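Local atomic coordinates of ribonucleoside triphosphate reductase (PDB entry 1L1L), a protein that catalyses the adenosylcobalamin-dependent reduction of ribonucleoside triphosphates to 2'-deoxyribonucleoside triphosphates, working as a monomeric class II ribonucleotide reductase. Residues A[614-619]-A[693-698]; A[24-29]-A[571-576]; A[14-19]-A[47-52]; A[82-87]-A[436-441]. All blocks are in the same frame, centred on the assembly; numbering follows the deposited sequence.

From the N terminus, contact 3 closes a 27-residue loop first, helix 9-18 meeting the start of helix 48-60. Inside that loop L26, just ahead of helix 27-32, meets strand 570-578 in contact 2, so the two cross. Contact 4 joins helix 72-90 to helix 436-450, nested within the long loop closed by contact 2. Contact 1 comes last, tying the loop after strand 603-611 to helix 695-704. Contacts 3 and 4 touch mainly through Y86, also where V19 packs on K87; contacts 1 and 2 through strand 570-578 and the Y698-K25 pair. Contacts 2, 3 and 4 tie the N-terminal helices together, to helix 436-450 and to the antiparallel sheet; contact 1 joins two parts beside it.

Contact 1. Residues A[614-619]-A[693-698]; sequences GADNPN and IDKETY
K695 meets D616 with the outer half of its side chain, CD, CE and NZ. CB points toward the 614-619 loop, and CG stands opposite the backbone N (chi1 -175°), after which every torsion is extended. CD is the first atom to arrive, 3.9 Å from D616 OD1 and equally far from OD2. CE passes nearer OD2, at 3.7 Å, and NZ completes the reach with a salt bridge to D616 OD2 of 3.3 Å, weak as a hydrogen bond. The two side chains meet at about a right angle. D616 sits at the third position of a type I turn, G614 to N617, closed by N617 N on G614 O; an Asx turn probably follows, N619 N on N617 OD1, though that bond is modelled very short. On the other side, K695 opens helix 695-704, whose N-cap is D694: its OD1 accepts from T697 N, met nearly head-on. D616 has a stronger partner than the lysine, since its OD1 is hydrogen-bonded to Y570 OH on strand 570-578. K611 NZ makes a further long, weak ion pair with OD2, so probably two positive charges share this oxygen at the protein surface.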
# COMPACT_ATOMS: atom_id res chain seq x y z
N GLY A 614 9.92 -22.19 14.10
CA GLY A 614 10.80 -23.16 13.48
C GLY A 614 12.27 -22.78 13.54
O GLY A 614 13.08 -23.31 12.78
N ALA A 615 12.60 -21.89 14.46
CA ALA A 615 13.97 -21.43 14.64
C ALA A 615 14.99 -22.57 14.75
O ALA A 615 16.11 -22.46 14.25
CB ALA A 615 14.06 -20.53 15.87
N ASP A 616 14.59 -23.66 15.40
CA ASP A 616 15.48 -24.80 15.59
C ASP A 616 15.29 -25.93 14.60
O ASP A 616 15.76 -27.05 14.82
CB ASP A 616 15.34 -25.33 17.02
CG ASP A 616 15.75 -24.31 18.05
OD1 ASP A 616 16.85 -23.74 17.90
OD2 ASP A 616 14.98 -24.08 19.01
N ASN A 617 14.58 -25.66 13.51
CA ASN A 617 14.36 -26.67 12.49
C ASN A 617 15.51 -26.56 11.50
O ASN A 617 15.85 -25.46 11.05
CB ASN A 617 13.04 -26.43 11.76
CG ASN A 617 12.73 -27.50 10.74
OD1 ASN A 617 13.59 -27.88 9.95
ND2 ASN A 617 11.49 -27.98 10.74
N PRO A 618 16.14 -27.68 11.15
CA PRO A 618 17.26 -27.63 10.20
C PRO A 618 16.81 -27.12 8.83
O PRO A 618 17.65 -26.76 7.99
CB PRO A 618 17.75 -29.07 10.17
CG PRO A 618 16.49 -29.86 10.45
CD PRO A 618 15.85 -29.07 11.55
N ASN A 619 15.50 -27.10 8.60
CA ASN A 619 14.95 -26.61 7.34
C ASN A 619 14.64 -25.12 7.43
O ASN A 619 14.15 -24.52 6.48
CB ASN A 619 13.68 -27.38 6.96
CG ASN A 619 13.98 -28.76 6.40
OD1 ASN A 619 14.82 -28.91 5.52
ND2 ASN A 619 13.29 -29.77 6.92
N ILE A 693 21.24 -13.22 16.99
CA ILE A 693 21.85 -13.76 18.20
C ILE A 693 21.60 -15.27 18.27
O ILE A 693 20.73 -15.79 17.56
CB ILE A 693 21.26 -13.11 19.47
CG1 ILE A 693 19.74 -13.29 19.48
CG2 ILE A 693 21.63 -11.63 19.53
CD1 ILE A 693 19.03 -12.74 20.69
N ASP A 694 22.36 -15.97 19.11
CA ASP A 694 22.18 -17.41 19.25
C ASP A 694 21.02 -17.71 20.19
O ASP A 694 20.51 -16.80 20.85
CB ASP A 694 23.47 -18.06 19.79
CG ASP A 694 23.89 -17.50 21.14
OD1 ASP A 694 23.08 -17.53 22.09
OD2 ASP A 694 25.05 -17.02 21.25
N LYS A 695 20.60 -18.97 20.25
CA LYS A 695 19.48 -19.33 21.11
C LYS A 695 19.76 -18.99 22.57
O LYS A 695 18.90 -18.46 23.27
CB LYS A 695 19.16 -20.82 20.99
CG LYS A 695 17.92 -21.22 21.78
CD LYS A 695 17.55 -22.69 21.62
CE LYS A 695 16.24 -23.00 22.34
NZ LYS A 695 15.81 -24.41 22.17
N GLU A 696 20.97 -19.30 23.03
CA GLU A 696 21.35 -19.03 24.42
C GLU A 696 21.17 -17.57 24.81
O GLU A 696 20.66 -17.28 25.90
CB GLU A 696 22.80 -19.45 24.66
CG GLU A 696 22.95 -20.87 25.20
CD GLU A 696 23.30 -20.89 26.69
OE1 GLU A 696 22.81 -20.02 27.43
OE2 GLU A 696 24.06 -21.80 27.12
N THR A 697 21.59 -16.67 23.94
CA THR A 697 21.47 -15.24 24.22
C THR A 697 20.01 -14.83 24.24
O THR A 697 19.59 -14.03 25.06
CB THR A 697 22.19 -14.39 23.16
OG1 THR A 697 23.58 -14.76 23.11
CG2 THR A 697 22.07 -12.92 23.50
N TYR A 698 19.24 -15.38 23.31
CA TYR A 698 17.83 -15.07 23.24
C TYR A 698 17.11 -15.42 24.54
O TYR A 698 16.36 -14.61 25.08
CB TYR A 698 17.16 -15.80 22.08
CG TYR A 698 15.66 -15.82 22.18
CD1 TYR A 698 14.99 -16.91 22.71
CD2 TYR A 698 14.91 -14.70 21.82
CE1 TYR A 698 13.60 -16.90 22.89
CE2 TYR A 698 13.52 -14.67 21.99
CZ TYR A 698 12.88 -15.78 22.52
OH TYR A 698 11.51 -15.75 22.70

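Contact 2. Residues A[24-29]-A[571-576]; sequences GKLGWV and LIQRIR
L26 meets I575 methyl to methyl, CD1 to CD1 at 3.7 Å, and this apolar touch is the heart of the contact. The second branch of the leucine also takes part, its CD2 lying 4.1 Å from I575 CG1, so both methyls of L26 border the outer arm of the isoleucine. CD1 has another neighbour two residues back along the strand: Q573 OE1, at 4.0 Å, an approach of van der Waals kind with no hydrogen bond in it. The glutamine chain bends at chi2 and crosses the leucine at about a right angle. With CG1 of I575 opposite the carbonyl carbon (chi1 -53°) the longer branch leaves on the leucine side, and the turn at chi2 sets where CD1 ends. Q573 and I575 are alternate residues of strand 570-578, so both point to the same face of the antiparallel sheet, while R574 between them points away to the other. Its guanidinium is held there by salt bridges to E595 and E691. Further out, F608 and I610 of the neighbouring strand 603-611 also touch L26, widening the apolar bed on which it rests. Behind the leucine, the backbone bond from G27 N to G24 O (2.9 Å) closes the turn that carries L26 into helix 27-32. One turn into that helix, T30 OG1 bonds to L26 O, and V29 packs against L583 and L587 of helix 583-589.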
# COMPACT_ATOMS: atom_id res chain seq x y z
N GLY A 24 2.50 -10.47 18.67
CA GLY A 24 3.87 -10.86 18.43
C GLY A 24 4.65 -10.11 19.50
O GLY A 24 4.06 -9.29 20.20
N LYS A 25 5.94 -10.38 19.65
CA LYS A 25 6.73 -9.68 20.66
C LYS A 25 6.67 -8.16 20.49
O LYS A 25 6.82 -7.43 21.46
CB LYS A 25 8.19 -10.16 20.62
CG LYS A 25 8.40 -11.57 21.16
CD LYS A 25 8.06 -11.67 22.64
CE LYS A 25 8.16 -13.10 23.15
NZ LYS A 25 9.56 -13.62 23.08
N LEU A 26 6.43 -7.69 19.27
CA LEU A 26 6.35 -6.24 19.00
C LEU A 26 4.90 -5.83 18.74
O LEU A 26 4.61 -4.66 18.53
CB LEU A 26 7.18 -5.86 17.75
CG LEU A 26 8.54 -6.50 17.45
CD1 LEU A 26 9.08 -5.98 16.12
CD2 LEU A 26 9.50 -6.18 18.55
N GLY A 27 4.01 -6.82 18.74
CA GLY A 27 2.61 -6.58 18.45
C GLY A 27 1.82 -5.48 19.15
O GLY A 27 1.36 -4.54 18.51
N TRP A 28 1.64 -5.60 20.46
CA TRP A 28 0.86 -4.61 21.18
C TRP A 28 1.41 -3.21 21.04
O TRP A 28 0.65 -2.25 20.85
CB TRP A 28 0.78 -4.95 22.66
CG TRP A 28 -0.12 -4.05 23.38
CD1 TRP A 28 -1.48 -4.10 23.42
CD2 TRP A 28 0.27 -2.90 24.15
NE1 TRP A 28 -1.97 -3.06 24.17
CE2 TRP A 28 -0.92 -2.31 24.63
CE3 TRP A 28 1.50 -2.32 24.48
CZ2 TRP A 28 -0.91 -1.17 25.43
CZ3 TRP A 28 1.51 -1.19 25.26
CH2 TRP A 28 0.31 -0.62 25.73
N VAL A 29 2.72 -3.08 21.15
CA VAL A 29 3.34 -1.77 21.03
C VAL A 29 3.01 -1.17 19.67
O VAL A 29 2.62 0.00 19.57
CB VAL A 29 4.87 -1.89 21.20
CG1 VAL A 29 5.51 -0.55 20.97
CG2 VAL A 29 5.20 -2.41 22.59
N LEU A 571 16.81 -13.07 17.03
CA LEU A 571 17.26 -11.71 16.80
C LEU A 571 16.88 -10.75 17.91
O LEU A 571 16.00 -11.02 18.72
CB LEU A 571 16.63 -11.16 15.52
CG LEU A 571 16.76 -11.84 14.16
CD1 LEU A 571 15.65 -11.34 13.26
CD2 LEU A 571 18.12 -11.53 13.55
N ILE A 572 17.57 -9.61 17.93
CA ILE A 572 17.24 -8.54 18.84
C ILE A 572 16.66 -7.52 17.86
O ILE A 572 17.39 -7.01 17.00
CB ILE A 572 18.47 -7.88 19.49
CG1 ILE A 572 19.08 -8.81 20.55
CG2 ILE A 572 18.07 -6.55 20.12
CD1 ILE A 572 18.14 -9.19 21.67
N GLN A 573 15.37 -7.26 17.95
CA GLN A 573 14.78 -6.29 17.05
C GLN A 573 14.63 -4.97 17.78
O GLN A 573 14.11 -4.93 18.89
CB GLN A 573 13.43 -6.77 16.52
CG GLN A 573 13.57 -7.90 15.52
CD GLN A 573 12.47 -7.90 14.48
OE1 GLN A 573 12.24 -6.89 13.82
NE2 GLN A 573 11.80 -9.04 14.32
N ARG A 574 15.12 -3.90 17.16
CA ARG A 574 15.06 -2.57 17.75
C ARG A 574 13.92 -1.73 17.18
O ARG A 574 13.79 -1.57 15.97
CB ARG A 574 16.38 -1.82 17.52
CG ARG A 574 17.57 -2.42 18.24
CD ARG A 574 18.82 -1.56 18.06
NE ARG A 574 19.87 -1.98 18.96
CZ ARG A 574 20.61 -3.07 18.78
NH1 ARG A 574 20.43 -3.83 17.72
NH2 ARG A 574 21.53 -3.40 19.68
N ILE A 575 13.11 -1.18 18.08
CA ILE A 575 12.00 -0.32 17.71
C ILE A 575 12.35 1.07 18.21
O ILE A 575 12.70 1.24 19.38
CB ILE A 575 10.70 -0.80 18.37
CG1 ILE A 575 10.49 -2.28 18.04
CG2 ILE A 575 9.53 0.03 17.87
CD1 ILE A 575 10.55 -2.59 16.55
N ARG A 576 12.26 2.06 17.33
CA ARG A 576 12.59 3.43 17.69
C ARG A 576 11.39 4.24 18.13
O ARG A 576 10.33 4.22 17.49
CB ARG A 576 13.30 4.10 16.50
CG ARG A 576 14.42 3.20 15.97
CD ARG A 576 15.52 3.96 15.25
NE ARG A 576 15.01 4.80 14.17
CZ ARG A 576 15.79 5.41 13.29
NH1 ARG A 576 15.25 6.17 12.33
NH2 ARG A 576 17.11 5.25 13.34

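Contact 3. Residues A[14-19]-A[47-52]; sequences RVKASV and NWDETV
K16 and D49 are the closest pair along the two backbones, their CA atoms 7.6 Å apart, and each directs its CB toward the other segment. K16 lies near the end of helix 9-18, which V19 is the first residue to leave; D49 lies in the first turn of helix 48-60, just after N47 at the N-cap position. The N47 side chain makes no capping bond, but its backbone N donates to the anti lone pair of E50 OE1 at 2.7 Å. At the other helix end, S18 OG and S18 N both reach R14 O, from opposite faces of its carbonyl plane.

Across the gap the lysine chain slants over the aspartate, its carbons touching D49 CB before its charge takes part. K16 CD rests 3.8 Å from D49 CB, and a bend at chi3 (61°) then swings the ammonium back to the carboxylate. The direct ion pair, K16 NZ to D49 OD2, is long at 3.7 Å and is not a hydrogen bond. A water completes the link: K16 NZ donates to it at 2.8 Å, and it donates in turn, weakly, to D49 OD1 at 3.1 Å. The lysine is therefore tied to one carboxylate oxygen by charge and to the other through solvent.

Below this surface bridge, helix 72-90 packs against both partners. Y90 touches V15, K16 and V19 and stacks on the W48 ring, whose NE1 bonds to Y90 O, while Y86 lies against V52.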
# COMPACT_ATOMS: atom_id res chain seq x y z
N ARG A 14 -17.21 -11.41 26.75
CA ARG A 14 -17.15 -12.87 26.64
C ARG A 14 -15.96 -13.29 25.77
O ARG A 14 -15.24 -14.24 26.08
CB ARG A 14 -18.46 -13.40 26.04
CG ARG A 14 -19.07 -14.59 26.78
CD ARG A 14 -20.59 -14.46 26.86
NE ARG A 14 -21.23 -14.48 25.55
CZ ARG A 14 -22.17 -13.62 25.15
NH1 ARG A 14 -22.58 -12.66 25.97
NH2 ARG A 14 -22.69 -13.71 23.94
N VAL A 15 -15.77 -12.57 24.66
CA VAL A 15 -14.66 -12.87 23.77
C VAL A 15 -13.34 -12.62 24.49
O VAL A 15 -12.42 -13.44 24.44
CB VAL A 15 -14.72 -12.00 22.50
CG1 VAL A 15 -13.46 -12.17 21.68
CG2 VAL A 15 -15.93 -12.39 21.68
N LYS A 16 -13.27 -11.48 25.17
CA LYS A 16 -12.08 -11.09 25.92
C LYS A 16 -11.77 -12.10 27.01
O LYS A 16 -10.61 -12.30 27.39
CB LYS A 16 -12.29 -9.71 26.55
CG LYS A 16 -12.48 -8.58 25.55
CD LYS A 16 -12.90 -7.27 26.22
CE LYS A 16 -11.86 -6.77 27.22
NZ LYS A 16 -12.31 -5.52 27.90
N ALA A 17 -12.80 -12.77 27.51
CA ALA A 17 -12.62 -13.74 28.58
C ALA A 17 -12.07 -15.07 28.07
O ALA A 17 -11.33 -15.74 28.78
CB ALA A 17 -13.95 -13.97 29.30
N SER A 18 -12.42 -15.43 26.84
CA SER A 18 -11.98 -16.71 26.26
C SER A 18 -10.95 -16.62 25.13
O SER A 18 -10.35 -17.64 24.76
CB SER A 18 -13.20 -17.47 25.76
OG SER A 18 -13.93 -16.68 24.83
N VAL A 19 -10.76 -15.43 24.58
CA VAL A 19 -9.80 -15.27 23.50
C VAL A 19 -8.62 -14.40 23.90
O VAL A 19 -8.79 -13.29 24.40
CB VAL A 19 -10.46 -14.66 22.25
CG1 VAL A 19 -9.41 -14.45 21.15
CG2 VAL A 19 -11.57 -15.56 21.75
N ASN A 47 -8.24 0.81 23.19
CA ASN A 47 -7.66 -0.45 23.64
C ASN A 47 -7.97 -1.38 22.47
O ASN A 47 -8.84 -1.06 21.66
CB ASN A 47 -8.34 -0.95 24.93
CG ASN A 47 -8.07 -0.03 26.11
OD1 ASN A 47 -6.92 0.32 26.40
ND2 ASN A 47 -9.13 0.36 26.81
N TRP A 48 -7.27 -2.50 22.37
CA TRP A 48 -7.47 -3.43 21.25
C TRP A 48 -8.94 -3.80 21.03
O TRP A 48 -9.50 -3.59 19.95
CB TRP A 48 -6.63 -4.69 21.48
CG TRP A 48 -6.69 -5.70 20.37
CD1 TRP A 48 -6.77 -7.06 20.52
CD2 TRP A 48 -6.61 -5.46 18.96
NE1 TRP A 48 -6.75 -7.67 19.29
CE2 TRP A 48 -6.65 -6.72 18.32
CE3 TRP A 48 -6.51 -4.30 18.17
CZ2 TRP A 48 -6.59 -6.86 16.93
CZ3 TRP A 48 -6.45 -4.44 16.79
CH2 TRP A 48 -6.49 -5.71 16.18
N ASP A 49 -9.58 -4.34 22.06
CA ASP A 49 -10.97 -4.75 21.94
C ASP A 49 -11.85 -3.65 21.34
O ASP A 49 -12.74 -3.94 20.54
CB ASP A 49 -11.51 -5.16 23.33
CG ASP A 49 -11.72 -3.97 24.23
OD1 ASP A 49 -12.78 -3.32 24.10
OD2 ASP A 49 -10.83 -3.68 25.06
N GLU A 50 -11.59 -2.39 21.70
CA GLU A 50 -12.38 -1.27 21.20
C GLU A 50 -12.13 -0.98 19.72
O GLU A 50 -13.06 -0.64 18.98
CB GLU A 50 -12.07 0.00 21.98
CG GLU A 50 -12.34 -0.06 23.47
CD GLU A 50 -11.89 1.20 24.16
OE1 GLU A 50 -10.67 1.47 24.14
OE2 GLU A 50 -12.75 1.93 24.71
N THR A 51 -10.88 -1.08 19.31
CA THR A 51 -10.57 -0.83 17.91
C THR A 51 -11.27 -1.87 17.04
O THR A 51 -11.94 -1.52 16.08
CB THR A 51 -9.04 -0.91 17.65
OG1 THR A 51 -8.39 0.13 18.38
CG2 THR A 51 -8.75 -0.77 16.17
N VAL A 52 -11.10 -3.14 17.39
CA VAL A 52 -11.71 -4.20 16.61
C VAL A 52 -13.23 -4.04 16.53
O VAL A 52 -13.84 -4.36 15.51
CB VAL A 52 -11.39 -5.59 17.20
CG1 VAL A 52 -12.13 -6.68 16.42
CG2 VAL A 52 -9.89 -5.83 17.15
O HOH W 1 -14.34 -4.14 26.60

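Contact 4. Residues A[82-87]-A[436-441]; sequences AERLYK and LQEVFA
R84 turns its CG away from the carbonyl carbon (chi1 -81°) and then bends at chi3, whereas E438 sets CG opposite its backbone N (chi1 162°) and continues extended. The glutamate thus stretches out from its helix to the elbow of the arginine, and a single oxygen, OE2, does all the touching. Its nearest neighbour is R84 CD, the last carbon before the guanidinium, at 3.4 Å. R84 NH1 lies 3.6 Å from the same oxygen, a long salt bridge with no hydrogen bond.

OE2 sits at the edge of the guanidinium and in its plane, but the carboxylate as a whole is twisted, its plane 51° from that of the arginine group. The paired, coplanar grip of two N-H groups on two oxygens is therefore absent, and the attraction is probably mostly electrostatic. In the arginine, chi1 and chi2 bring CD up to the oxygen, and the bend at chi3 then turns the guanidinium so that NH1 comes near it too. R84 is exposed and E438 partly so, which makes this a bridge over the surface between two helices, with little area buried beneath it.

Each helix has its firmer packing on other sides. Within helix 72-90, A82 lies against V56 and I60 of helix 48-60, and Y86 fits among F11, I12 and V15 of helix 9-18. Helix 436-450 instead rests on helix 512-536, with L436 and F440 on L521 and A441 on A528. W434, in the loop just ahead of helix 436-450, touches both K87 and V439 and so spans the same two helices beside the ion pair.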
# COMPACT_ATOMS: atom_id res chain seq x y z
N ALA A 82 -20.80 -10.84 12.27
CA ALA A 82 -19.95 -9.80 12.85
C ALA A 82 -19.29 -10.30 14.13
O ALA A 82 -18.15 -9.94 14.43
CB ALA A 82 -20.78 -8.57 13.14
N GLU A 83 -20.01 -11.12 14.89
CA GLU A 83 -19.47 -11.64 16.13
C GLU A 83 -18.34 -12.62 15.82
O GLU A 83 -17.34 -12.65 16.54
CB GLU A 83 -20.57 -12.33 16.95
CG GLU A 83 -21.71 -11.41 17.30
CD GLU A 83 -22.71 -12.06 18.25
OE1 GLU A 83 -22.86 -13.30 18.18
OE2 GLU A 83 -23.34 -11.32 19.04
N ARG A 84 -18.48 -13.40 14.76
CA ARG A 84 -17.43 -14.34 14.37
C ARG A 84 -16.22 -13.52 13.90
O ARG A 84 -15.07 -13.79 14.25
CB ARG A 84 -17.89 -15.23 13.21
CG ARG A 84 -18.77 -16.41 13.58
CD ARG A 84 -19.14 -17.17 12.30
NE ARG A 84 -20.19 -16.47 11.56
CZ ARG A 84 -20.52 -16.73 10.29
NH1 ARG A 84 -19.87 -17.66 9.61
NH2 ARG A 84 -21.50 -16.05 9.72
N LEU A 85 -16.52 -12.50 13.11
CA LEU A 85 -15.50 -11.62 12.57
C LEU A 85 -14.72 -11.02 13.74
O LEU A 85 -13.50 -11.08 13.76
CB LEU A 85 -16.16 -10.54 11.72
CG LEU A 85 -15.35 -9.84 10.62
CD1 LEU A 85 -14.67 -10.87 9.72
CD2 LEU A 85 -16.30 -8.96 9.82
N TYR A 86 -15.44 -10.47 14.72
CA TYR A 86 -14.78 -9.88 15.87
C TYR A 86 -13.87 -10.88 16.57
O TYR A 86 -12.74 -10.55 16.94
CB TYR A 86 -15.81 -9.34 16.87
CG TYR A 86 -15.19 -8.64 18.06
CD1 TYR A 86 -14.53 -9.36 19.06
CD2 TYR A 86 -15.23 -7.26 18.16
CE1 TYR A 86 -13.91 -8.70 20.12
CE2 TYR A 86 -14.63 -6.59 19.22
CZ TYR A 86 -13.97 -7.32 20.19
OH TYR A 86 -13.34 -6.64 21.21
N LYS A 87 -14.35 -12.11 16.77
CA LYS A 87 -13.56 -13.12 17.44
C LYS A 87 -12.29 -13.48 16.65
O LYS A 87 -11.24 -13.75 17.24
CB LYS A 87 -14.40 -14.38 17.69
CG LYS A 87 -13.64 -15.50 18.37
CD LYS A 87 -14.55 -16.69 18.71
CE LYS A 87 -13.75 -17.86 19.29
NZ LYS A 87 -14.59 -19.05 19.64
N LEU A 436 -9.69 -23.09 8.75
CA LEU A 436 -9.26 -22.17 7.69
C LEU A 436 -10.32 -21.89 6.63
O LEU A 436 -10.54 -20.73 6.28
CB LEU A 436 -7.98 -22.67 7.03
CG LEU A 436 -6.75 -22.66 7.95
CD1 LEU A 436 -5.52 -22.96 7.13
CD2 LEU A 436 -6.62 -21.30 8.64
N GLN A 437 -10.97 -22.93 6.14
CA GLN A 437 -12.01 -22.75 5.14
C GLN A 437 -13.01 -21.68 5.59
O GLN A 437 -13.44 -20.86 4.79
CB GLN A 437 -12.72 -24.09 4.88
CG GLN A 437 -13.86 -24.04 3.86
CD GLN A 437 -15.00 -23.13 4.30
OE1 GLN A 437 -15.59 -23.32 5.37
NE2 GLN A 437 -15.31 -22.12 3.48
N GLU A 438 -13.38 -21.69 6.87
CA GLU A 438 -14.32 -20.69 7.38
C GLU A 438 -13.68 -19.31 7.53
O GLU A 438 -14.35 -18.28 7.41
CB GLU A 438 -14.90 -21.12 8.74
CG GLU A 438 -15.54 -19.96 9.51
CD GLU A 438 -16.29 -20.40 10.77
OE1 GLU A 438 -15.82 -21.34 11.45
OE2 GLU A 438 -17.34 -19.80 11.07
N VAL A 439 -12.38 -19.29 7.80
CA VAL A 439 -11.68 -18.02 7.96
C VAL A 439 -11.65 -17.32 6.61
O VAL A 439 -11.99 -16.14 6.51
CB VAL A 439 -10.23 -18.26 8.45
CG1 VAL A 439 -9.43 -16.95 8.40
CG2 VAL A 439 -10.26 -18.80 9.88
N PHE A 440 -11.26 -18.04 5.57
CA PHE A 440 -11.19 -17.43 4.25
C PHE A 440 -12.54 -17.01 3.71
O PHE A 440 -12.62 -16.11 2.87
CB PHE A 440 -10.46 -18.36 3.27
CG PHE A 440 -8.97 -18.36 3.47
CD1 PHE A 440 -8.36 -19.31 4.28
CD2 PHE A 440 -8.19 -17.36 2.89
CE1 PHE A 440 -6.98 -19.26 4.53
CE2 PHE A 440 -6.82 -17.30 3.14
CZ PHE A 440 -6.21 -18.26 3.96
N ALA A 441 -13.61 -17.65 4.17
CA ALA A 441 -14.93 -17.27 3.71
C ALA A 441 -15.33 -15.95 4.38
O ALA A 441 -15.94 -15.08 3.76
CB ALA A 441 -15.95 -18.39 4.04